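Local coordinates for chromosome replication initiation protein (Geobacillus kaustophilus, PDB 2VN2), which probably acts in the primosome that starts DNA replication, and is represented here by its magnesium-binding N-terminal domain, at residues L22-Q27 and H108-Q113; L28-G33 and L76-I81; Q42-E47 and L57-T62. One frame throughout, in Å; residues are numbered along the deposited sequence.

Interaction 1 of 3, residues L22-Q27 and H108-Q113; sequences LGHYKQ and HHLYTQ. With MG (magnesium ion), chain E.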
loop_
_atom_site.group_PDB
_atom_site.type_symbol
_atom_site.label_atom_id
_atom_site.label_comp_id
_atom_site.label_asym_id
_atom_site.label_seq_id
_atom_site.Cartn_x
_atom_site.Cartn_y
_atom_site.Cartn_z
ATOM N N LEU A 22 8.086 5.241 -8.659
ATOM C CA LEU A 22 9.247 4.373 -8.729
ATOM C C LEU A 22 9.787 4.192 -10.108
ATOM O O LEU A 22 10.971 4.183 -10.301
ATOM C CB LEU A 22 8.792 3.018 -8.199
ATOM C CG LEU A 22 9.868 2.122 -7.728
ATOM C CD1 LEU A 22 10.648 2.818 -6.689
ATOM C CD2 LEU A 22 9.157 0.892 -7.156
ATOM N N GLY A 23 8.912 4.051 -11.096
ATOM C CA GLY A 23 9.358 3.831 -12.446
ATOM C C GLY A 23 9.915 5.087 -13.167
ATOM O O GLY A 23 10.461 4.979 -14.286
ATOM N N HIS A 24 9.772 6.263 -12.591
ATOM C CA HIS A 24 10.050 7.482 -13.330
ATOM C C HIS A 24 10.609 8.603 -12.526
ATOM O O HIS A 24 10.740 9.633 -13.062
ATOM C CB HIS A 24 8.762 8.033 -13.974
ATOM C CG HIS A 24 8.083 7.062 -14.912
ATOM N ND1 HIS A 24 8.371 6.998 -16.274
ATOM C CD2 HIS A 24 7.145 6.105 -14.680
ATOM C CE1 HIS A 24 7.615 6.049 -16.835
ATOM N NE2 HIS A 24 6.898 5.465 -15.882
ATOM N N TYR A 25 10.910 8.430 -11.248
ATOM C CA TYR A 25 11.457 9.528 -10.468
ATOM C C TYR A 25 12.784 10.022 -11.017
ATOM O O TYR A 25 13.051 11.170 -10.897
ATOM C CB TYR A 25 11.615 9.167 -8.986
ATOM C CG TYR A 25 12.711 8.159 -8.723
ATOM C CD1 TYR A 25 14.058 8.569 -8.465
ATOM C CD2 TYR A 25 12.423 6.780 -8.757
ATOM C CE1 TYR A 25 15.070 7.616 -8.289
ATOM C CE2 TYR A 25 13.434 5.804 -8.501
ATOM C CZ TYR A 25 14.748 6.237 -8.278
ATOM O OH TYR A 25 15.692 5.293 -8.039
ATOM N N LYS A 26 13.651 9.140 -11.529
ATOM C CA LYS A 26 14.978 9.556 -12.159
ATOM C C LYS A 26 14.756 10.422 -13.381
ATOM O O LYS A 26 15.302 11.516 -13.479
ATOM C CB LYS A 26 15.925 8.349 -12.485
ATOM C CG LYS A 26 16.947 8.591 -13.571
ATOM C CD LYS A 26 17.057 7.334 -14.452
ATOM C CE LYS A 26 18.441 7.342 -15.199
ATOM N NZ LYS A 26 18.836 5.914 -15.849
ATOM N N GLN A 27 13.919 9.947 -14.270
ATOM C CA GLN A 27 13.465 10.758 -15.368
ATOM C C GLN A 27 12.848 12.084 -14.952
ATOM O O GLN A 27 12.760 12.957 -15.801
ATOM C CB GLN A 27 12.454 9.989 -16.245
ATOM C CG GLN A 27 13.049 9.229 -17.456
ATOM C CD GLN A 27 12.128 7.995 -18.055
ATOM O OE1 GLN A 27 11.748 6.998 -17.362
ATOM N NE2 GLN A 27 11.773 8.132 -19.365
ATOM N N HIS A 108 2.480 14.824 -16.924
ATOM C CA HIS A 108 2.892 15.467 -18.155
ATOM C C HIS A 108 3.955 14.598 -18.841
ATOM O O HIS A 108 3.881 14.354 -20.021
ATOM C CB HIS A 108 3.391 16.891 -17.837
ATOM C CG HIS A 108 3.798 17.631 -19.069
ATOM N ND1 HIS A 108 2.924 18.433 -19.784
ATOM C CD2 HIS A 108 4.982 17.661 -19.743
ATOM C CE1 HIS A 108 3.564 18.947 -20.828
ATOM N NE2 HIS A 108 4.814 18.509 -20.814
ATOM N N HIS A 109 4.849 14.006 -18.043
ATOM C CA HIS A 109 5.759 12.986 -18.547
ATOM C C HIS A 109 5.108 11.747 -19.077
ATOM O O HIS A 109 5.485 11.326 -20.131
ATOM C CB HIS A 109 6.669 12.476 -17.424
ATOM C CG HIS A 109 7.673 11.510 -17.896
ATOM N ND1 HIS A 109 8.883 11.902 -18.453
ATOM C CD2 HIS A 109 7.663 10.159 -17.918
ATOM C CE1 HIS A 109 9.569 10.832 -18.797
ATOM N NE2 HIS A 109 8.856 9.763 -18.482
ATOM N N LEU A 110 4.217 11.101 -18.314
ATOM C CA LEU A 110 3.523 9.932 -18.779
ATOM C C LEU A 110 2.793 10.176 -20.070
ATOM O O LEU A 110 2.675 9.266 -20.890
ATOM C CB LEU A 110 2.512 9.387 -17.760
ATOM C CG LEU A 110 3.081 8.877 -16.438
ATOM C CD1 LEU A 110 2.034 8.713 -15.338
ATOM C CD2 LEU A 110 3.765 7.582 -16.646
ATOM N N TYR A 111 2.212 11.350 -20.171
ATOM C CA TYR A 111 1.477 11.751 -21.332
ATOM C C TYR A 111 2.316 11.865 -22.631
ATOM O O TYR A 111 1.922 11.478 -23.689
ATOM C CB TYR A 111 0.840 13.100 -21.089
ATOM C CG TYR A 111 -0.490 13.043 -21.697
ATOM C CD1 TYR A 111 -1.425 12.159 -21.163
ATOM C CD2 TYR A 111 -0.813 13.761 -22.858
ATOM C CE1 TYR A 111 -2.679 12.000 -21.694
ATOM C CE2 TYR A 111 -2.097 13.615 -23.430
ATOM C CZ TYR A 111 -3.052 12.715 -22.808
ATOM O OH TYR A 111 -4.398 12.477 -23.289
ATOM N N THR A 112 3.454 12.473 -22.482
ATOM C CA THR A 112 4.477 12.627 -23.518
ATOM C C THR A 112 5.068 11.301 -23.908
ATOM O O THR A 112 5.123 11.034 -25.080
ATOM C CB THR A 112 5.539 13.633 -22.979
ATOM O OG1 THR A 112 4.888 14.900 -22.835
ATOM C CG2 THR A 112 6.840 13.705 -23.862
ATOM N N GLN A 113 5.448 10.435 -22.960
ATOM C CA GLN A 113 5.854 9.047 -23.285
ATOM C C GLN A 113 4.771 8.259 -24.060
ATOM O O GLN A 113 5.115 7.447 -24.895
ATOM C CB GLN A 113 6.186 8.312 -21.970
ATOM C CG GLN A 113 7.356 7.215 -21.804
ATOM C CD GLN A 113 8.114 7.326 -20.352
ATOM O OE1 GLN A 113 7.614 7.024 -19.211
ATOM N NE2 GLN A 113 9.378 7.778 -20.464
HETATM MG MG MG E . 9.528 7.657 -18.149
#

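Interaction 2 of 3, residues L28-G33 and L76-I81; sequences LGLGEG and LQKGMI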
loop_
_atom_site.group_PDB
_atom_site.type_symbol
_atom_site.label_atom_id
_atom_site.label_comp_id
_atom_site.label_asym_id
_atom_site.label_seq_id
_atom_site.Cartn_x
_atom_site.Cartn_y
_atom_site.Cartn_z
ATOM N N LEU A 28 12.337 12.245 -13.715
ATOM C CA LEU A 28 11.829 13.563 -13.270
ATOM C C LEU A 28 12.955 14.385 -12.687
ATOM O O LEU A 28 12.714 15.467 -12.262
ATOM C CB LEU A 28 10.734 13.450 -12.204
ATOM C CG LEU A 28 9.315 12.899 -12.528
ATOM C CD1 LEU A 28 8.429 12.650 -11.289
ATOM C CD2 LEU A 28 8.582 13.811 -13.460
ATOM N N GLY A 29 14.189 13.896 -12.619
ATOM C CA GLY A 29 15.237 14.678 -11.974
ATOM C C GLY A 29 15.321 14.498 -10.484
ATOM O O GLY A 29 15.994 15.282 -9.801
ATOM N N LEU A 30 14.680 13.457 -9.943
ATOM C CA LEU A 30 14.896 13.081 -8.503
ATOM C C LEU A 30 16.039 12.065 -8.282
ATOM O O LEU A 30 16.368 11.252 -9.165
ATOM C CB LEU A 30 13.598 12.612 -7.846
ATOM C CG LEU A 30 12.460 13.585 -8.005
ATOM C CD1 LEU A 30 11.138 13.116 -7.501
ATOM C CD2 LEU A 30 12.875 14.852 -7.229
ATOM N N GLY A 31 16.630 12.128 -7.100
ATOM C CA GLY A 31 17.583 11.144 -6.630
ATOM C C GLY A 31 16.843 10.160 -5.704
ATOM O O GLY A 31 15.678 10.415 -5.266
ATOM N N GLU A 32 17.522 9.062 -5.381
ATOM C CA GLU A 32 17.015 8.130 -4.379
ATOM C C GLU A 32 16.789 8.833 -3.062
ATOM O O GLU A 32 15.808 8.511 -2.328
ATOM C CB GLU A 32 18.013 6.936 -4.205
ATOM C CG GLU A 32 17.968 5.920 -5.333
ATOM C CD GLU A 32 18.527 6.457 -6.683
ATOM O OE1 GLU A 32 19.470 7.249 -6.610
ATOM O OE2 GLU A 32 18.114 6.036 -7.803
ATOM N N GLY A 33 17.731 9.722 -2.654
ATOM C CA GLY A 33 17.497 10.399 -1.361
ATOM C C GLY A 33 16.244 11.267 -1.263
ATOM O O GLY A 33 15.594 11.337 -0.196
ATOM N N LEU A 76 11.218 22.178 -3.483
ATOM C CA LEU A 76 10.363 23.405 -3.657
ATOM C C LEU A 76 10.753 24.081 -4.943
ATOM O O LEU A 76 9.891 24.390 -5.815
ATOM C CB LEU A 76 10.475 24.442 -2.475
ATOM C CG LEU A 76 9.778 24.007 -1.180
ATOM C CD1 LEU A 76 10.215 24.705 0.077
ATOM C CD2 LEU A 76 8.259 23.937 -1.264
ATOM N N GLN A 77 12.051 24.256 -5.107
ATOM C CA GLN A 77 12.507 24.809 -6.401
ATOM C C GLN A 77 12.363 23.999 -7.630
ATOM O O GLN A 77 11.961 24.534 -8.643
ATOM C CB GLN A 77 13.849 25.561 -6.332
ATOM C CG GLN A 77 15.087 24.869 -6.609
ATOM C CD GLN A 77 16.197 25.479 -5.691
ATOM O OE1 GLN A 77 15.948 26.479 -4.950
ATOM N NE2 GLN A 77 17.386 24.832 -5.670
ATOM N N LYS A 78 12.626 22.692 -7.595
ATOM C CA LYS A 78 12.274 21.895 -8.809
ATOM C C LYS A 78 10.756 21.847 -9.041
ATOM O O LYS A 78 10.352 21.353 -10.024
ATOM C CB LYS A 78 12.860 20.481 -8.767
ATOM C CG LYS A 78 14.386 20.392 -8.698
ATOM C CD LYS A 78 14.827 19.127 -7.894
ATOM C CE LYS A 78 15.932 18.365 -8.577
ATOM N NZ LYS A 78 16.463 17.280 -7.732
ATOM N N GLY A 79 9.915 22.318 -8.132
ATOM C CA GLY A 79 8.440 22.258 -8.321
ATOM C C GLY A 79 7.900 20.844 -8.211
ATOM O O GLY A 79 6.829 20.489 -8.773
ATOM N N MET A 80 8.576 20.045 -7.406
ATOM C CA MET A 80 8.035 18.716 -6.935
ATOM C C MET A 80 7.130 18.750 -5.751
ATOM O O MET A 80 6.283 17.910 -5.603
ATOM C CB MET A 80 9.165 17.707 -6.713
ATOM C CG MET A 80 9.990 17.444 -8.030
ATOM S SD MET A 80 9.122 16.612 -9.315
ATOM C CE MET A 80 10.201 17.340 -10.507
ATOM N N ILE A 81 7.281 19.694 -4.857
ATOM C CA ILE A 81 6.365 19.806 -3.694
ATOM C C ILE A 81 6.074 21.373 -3.592
ATOM O O ILE A 81 6.859 22.134 -4.158
ATOM C CB ILE A 81 6.962 19.320 -2.353
ATOM C CG1 ILE A 81 8.193 20.145 -1.926
ATOM C CG2 ILE A 81 7.184 17.760 -2.283
ATOM C CD1 ILE A 81 8.633 19.947 -0.477
#

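Interaction 3 of 3, residues Q42-E47 and L57-T62; sequences QSFFEE and LAERMT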
loop_
_atom_site.group_PDB
_atom_site.type_symbol
_atom_site.label_atom_id
_atom_site.label_comp_id
_atom_site.label_asym_id
_atom_site.label_seq_id
_atom_site.Cartn_x
_atom_site.Cartn_y
_atom_site.Cartn_z
ATOM N N GLN A 42 5.384 11.602 3.228
ATOM C CA GLN A 42 4.053 10.931 3.142
ATOM C C GLN A 42 3.652 10.312 4.497
ATOM O O GLN A 42 2.539 10.450 4.989
ATOM C CB GLN A 42 4.022 9.857 2.070
ATOM C CG GLN A 42 2.615 9.247 1.876
ATOM C CD GLN A 42 2.658 7.984 1.000
ATOM O OE1 GLN A 42 3.604 7.794 0.144
ATOM N NE2 GLN A 42 1.669 7.049 1.232
ATOM N N SER A 43 4.626 9.672 5.111
ATOM C CA SER A 43 4.449 8.949 6.362
ATOM C C SER A 43 4.037 9.854 7.543
ATOM O O SER A 43 3.207 9.476 8.364
ATOM C CB SER A 43 5.787 8.258 6.661
ATOM O OG SER A 43 5.696 7.481 7.824
ATOM N N PHE A 44 4.688 10.996 7.666
ATOM C CA PHE A 44 4.240 12.145 8.502
ATOM C C PHE A 44 2.812 12.650 8.181
ATOM O O PHE A 44 2.027 12.868 9.110
ATOM C CB PHE A 44 5.245 13.304 8.431
ATOM C CG PHE A 44 6.427 13.158 9.355
ATOM C CD1 PHE A 44 6.273 13.172 10.731
ATOM C CD2 PHE A 44 7.690 13.023 8.859
ATOM C CE1 PHE A 44 7.385 13.010 11.592
ATOM C CE2 PHE A 44 8.823 12.880 9.697
ATOM C CZ PHE A 44 8.679 12.869 11.026
ATOM N N PHE A 45 2.468 12.861 6.897
ATOM C CA PHE A 45 1.093 13.283 6.523
ATOM C C PHE A 45 0.082 12.244 7.041
ATOM O O PHE A 45 -1.021 12.582 7.416
ATOM C CB PHE A 45 0.845 13.329 4.987
ATOM C CG PHE A 45 1.724 14.300 4.228
ATOM C CD1 PHE A 45 2.428 15.347 4.909
ATOM C CD2 PHE A 45 1.793 14.211 2.844
ATOM C CE1 PHE A 45 3.179 16.191 4.242
ATOM C CE2 PHE A 45 2.530 15.076 2.144
ATOM C CZ PHE A 45 3.232 16.064 2.839
ATOM N N GLU A 46 0.436 10.956 6.946
ATOM C CA GLU A 46 -0.481 9.872 7.351
ATOM C C GLU A 46 -0.571 9.674 8.836
ATOM O O GLU A 46 -1.459 9.017 9.264
ATOM C CB GLU A 46 -0.177 8.597 6.651
ATOM C CG GLU A 46 -0.472 8.706 5.242
ATOM C CD GLU A 46 -0.137 7.426 4.608
ATOM O OE1 GLU A 46 -0.017 6.462 5.406
ATOM O OE2 GLU A 46 0.017 7.348 3.339
ATOM N N GLU A 47 0.302 10.320 9.592
ATOM C CA GLU A 47 0.224 10.458 11.039
ATOM C C GLU A 47 -0.402 11.782 11.469
ATOM O O GLU A 47 -0.366 12.088 12.659
ATOM C CB GLU A 47 1.615 10.537 11.664
ATOM C CG GLU A 47 2.396 9.301 11.905
ATOM C CD GLU A 47 3.765 9.719 12.449
ATOM O OE1 GLU A 47 4.797 9.005 12.253
ATOM O OE2 GLU A 47 3.813 10.847 13.046
ATOM N N LEU A 57 12.119 15.194 9.647
ATOM C CA LEU A 57 12.538 14.422 8.459
ATOM C C LEU A 57 13.890 13.802 8.642
ATOM O O LEU A 57 14.008 12.617 8.377
ATOM C CB LEU A 57 12.334 15.159 7.073
ATOM C CG LEU A 57 10.893 15.722 6.844
ATOM C CD1 LEU A 57 10.785 16.934 5.871
ATOM C CD2 LEU A 57 9.957 14.651 6.387
ATOM N N ALA A 58 14.887 14.507 9.165
ATOM C CA ALA A 58 16.280 13.949 9.140
ATOM C C ALA A 58 16.510 12.813 10.112
ATOM O O ALA A 58 17.488 12.048 9.955
ATOM C CB ALA A 58 17.343 15.035 9.390
ATOM N N GLU A 59 15.609 12.695 11.096
ATOM C CA GLU A 59 15.788 11.840 12.277
ATOM C C GLU A 59 15.782 10.415 11.820
ATOM O O GLU A 59 16.516 9.632 12.382
ATOM C CB GLU A 59 14.726 12.116 13.406
ATOM C CG GLU A 59 13.519 11.109 13.586
ATOM C CD GLU A 59 12.207 11.721 14.363
ATOM O OE1 GLU A 59 12.419 12.578 15.287
ATOM O OE2 GLU A 59 11.003 11.359 14.049
ATOM N N ARG A 60 14.983 10.078 10.791
ATOM C CA ARG A 60 14.940 8.692 10.224
ATOM C C ARG A 60 15.784 8.527 8.951
ATOM O O ARG A 60 15.715 7.519 8.309
ATOM C CB ARG A 60 13.471 8.185 10.051
ATOM C CG ARG A 60 12.497 8.361 11.327
ATOM C CD ARG A 60 11.022 7.735 11.131
ATOM N NE ARG A 60 9.889 8.621 10.706
ATOM C CZ ARG A 60 9.113 8.605 9.561
ATOM N NH1 ARG A 60 9.255 7.761 8.474
ATOM N NH2 ARG A 60 8.117 9.526 9.511
ATOM N N MET A 61 16.614 9.514 8.584
ATOM C CA MET A 61 17.404 9.431 7.328
ATOM C C MET A 61 18.902 9.423 7.688
ATOM O O MET A 61 19.264 9.785 8.813
ATOM C CB MET A 61 17.146 10.617 6.353
ATOM C CG MET A 61 15.832 11.020 6.135
ATOM S SD MET A 61 15.417 12.185 4.744
ATOM C CE MET A 61 14.389 12.582 5.933
ATOM N N THR A 62 19.761 9.095 6.734
ATOM C CA THR A 62 21.195 9.160 6.989
ATOM C C THR A 62 21.790 10.585 6.843
ATOM O O THR A 62 23.006 10.773 7.072
ATOM C CB THR A 62 21.972 8.291 6.026
ATOM O OG1 THR A 62 21.742 8.805 4.712
ATOM C CG2 THR A 62 21.582 6.769 6.158
#

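Interaction 1 of 3, residues L22-Q27 and H108-Q113
A single magnesium ion bridges the loop after helix 19-22 and one flank of helix 100-116, and four side chains converge on it. His24 has its CG anti to the carbonyl carbon (chi1 -58°) and offers ND1 to the metal at 2.3 Å. From the helix, His109 sets CG anti to its own backbone N and brings NE2 to the ion, the separation from NE2 to MG being 2.2 Å. The two imidazoles meet obliquely, their planes 61° apart, neither stacked nor edge-to-face. Two glutamine amides complete the protein ligands: Gln27 reaches in on a chain extended beyond CG and meets the bent side chain of Gln113 tip to tip at the ion. Because Gln113 lies one helical turn after His109, both helix ligands point the same way. Leu110 CD2 lies over one face of the His24 ring, toward its rim, in a CH-pi contact 4.2 Å from the ring centroid, while Trp9 of a second subunit packs on Leu110. All four ligands are formally neutral, so they do not balance the charge of the ion, and coordination probably keeps His24 ND1 and His109 NE2 unprotonated.

Interaction 2 of 3, residues L28-G33 and L76-I81
Met80 carries the close-packed half of this contact. Its CG is anti to the carbonyl carbon, the bend at chi2 (-68°) turns the thioether, and CE then comes to 3.6 Å from the backbone O of Leu28. The side chains of Met80 and Leu30 reach toward each other, and Leu30 CD2 meets Met80 CG at 4.0 Å. Leu102 of helix 100-116 lies against both Leu28 and Met80, and Leu75 against both Leu30 and Met80, so most of the Met80 side chain lies among leucines, with Lys105 also touching it.

The other half is polar and nearer to solvent. Lys78, its chain bent at chi2 and chi3, sends NZ to the carbonyl of the exposed Gly29, a hydrogen bond of 2.9 Å from NZ to O that lies in the carbonyl plane. The same ammonium group forms a salt bridge with Glu34, outside the two segments near the start of helix 32-45. An alanine in place of Lys78 would probably loosen the Gly29 turn against the end of helix 65-77, since the bond to the carbonyl goes with the amine.

Gly79 closes that helix with positive phi in a Schellman motif, its N bonded back to Leu76 O. A helix ending this way just ahead of the antiparallel strands 82-83 and 97-98 is consistent with the passage from third helix to wing in a winged-helix domain.

Interaction 3 of 3, residues Q42-E47 and L57-T62
In this helix-turn-helix domain, the end of helix 32-45 and the end of helix 54-59 are brought together across the short connection between them, and an aromatic ring and a guanidinium mark where they meet. The side chain of Phe44 leaves the backbone toward 57-62, and its ring is met there by three side chains. Arg60, whose CG is anti to the carbonyl carbon and whose chain bends at chi3 (-97°), comes over one face of that ring. Its NH2 stands 3.4 Å from Phe44 CE2, towards the rim and not over the middle, and the CZ of Arg60 lies 4.7 Å from the ring centroid. The result is an off-centre cation-pi contact with the two planes inclined at 44°. Leu57 approaches the ring obliquely, with its CD2 3.7 Å from CD2 of Phe44, while Glu59 OE2 lies at the ring edge near CZ. Pro52 from the connecting loop also touches both Phe44 and Leu57.

Beyond the ring, Ser43 OG lies 3.6 Å from Arg60 NH2 without a hydrogen bond, and Leu22 of a second subunit packs on both residues. Glu47 OE1 is 4.3 Å from Arg60 NH2, well out of the guanidinium plane. Away from 57-62, Gln42 NE2 donates to Glu46 OE2 at 2.7 Å in a nearly straight bond (165°), and Glu46 OE1 forms a salt bridge with Lys19 of the second subunit.

Across the two segments, then, cohesion comes from apolar and cation-pi contact; the carboxylate of Glu47 would probably add a weak longer-range attraction to the guanidinium charge.

The three contacts close successively shorter spans of one chain: interaction 1 spans the most sequence, interaction 2 falls within that span, and interaction 3 within interaction 2. Interactions 1 and 2 have centres 13 Å apart and touch directly: Tyr25 OH lies 2.5 Å from Glu32 OE2, probably a hydrogen bond, linking the metal-binding loop to the start of helix 32-45. That helix begins just after the touching residues of interaction 2 and runs to interaction 3 at its far end; the two centres are 17 Å apart. Interactions 1 and 3, 25 Å apart between centres, lie on opposite sides of the chain's centre. All three also touch a second subunit, so the segments that hold the fold together also border the subunit interface.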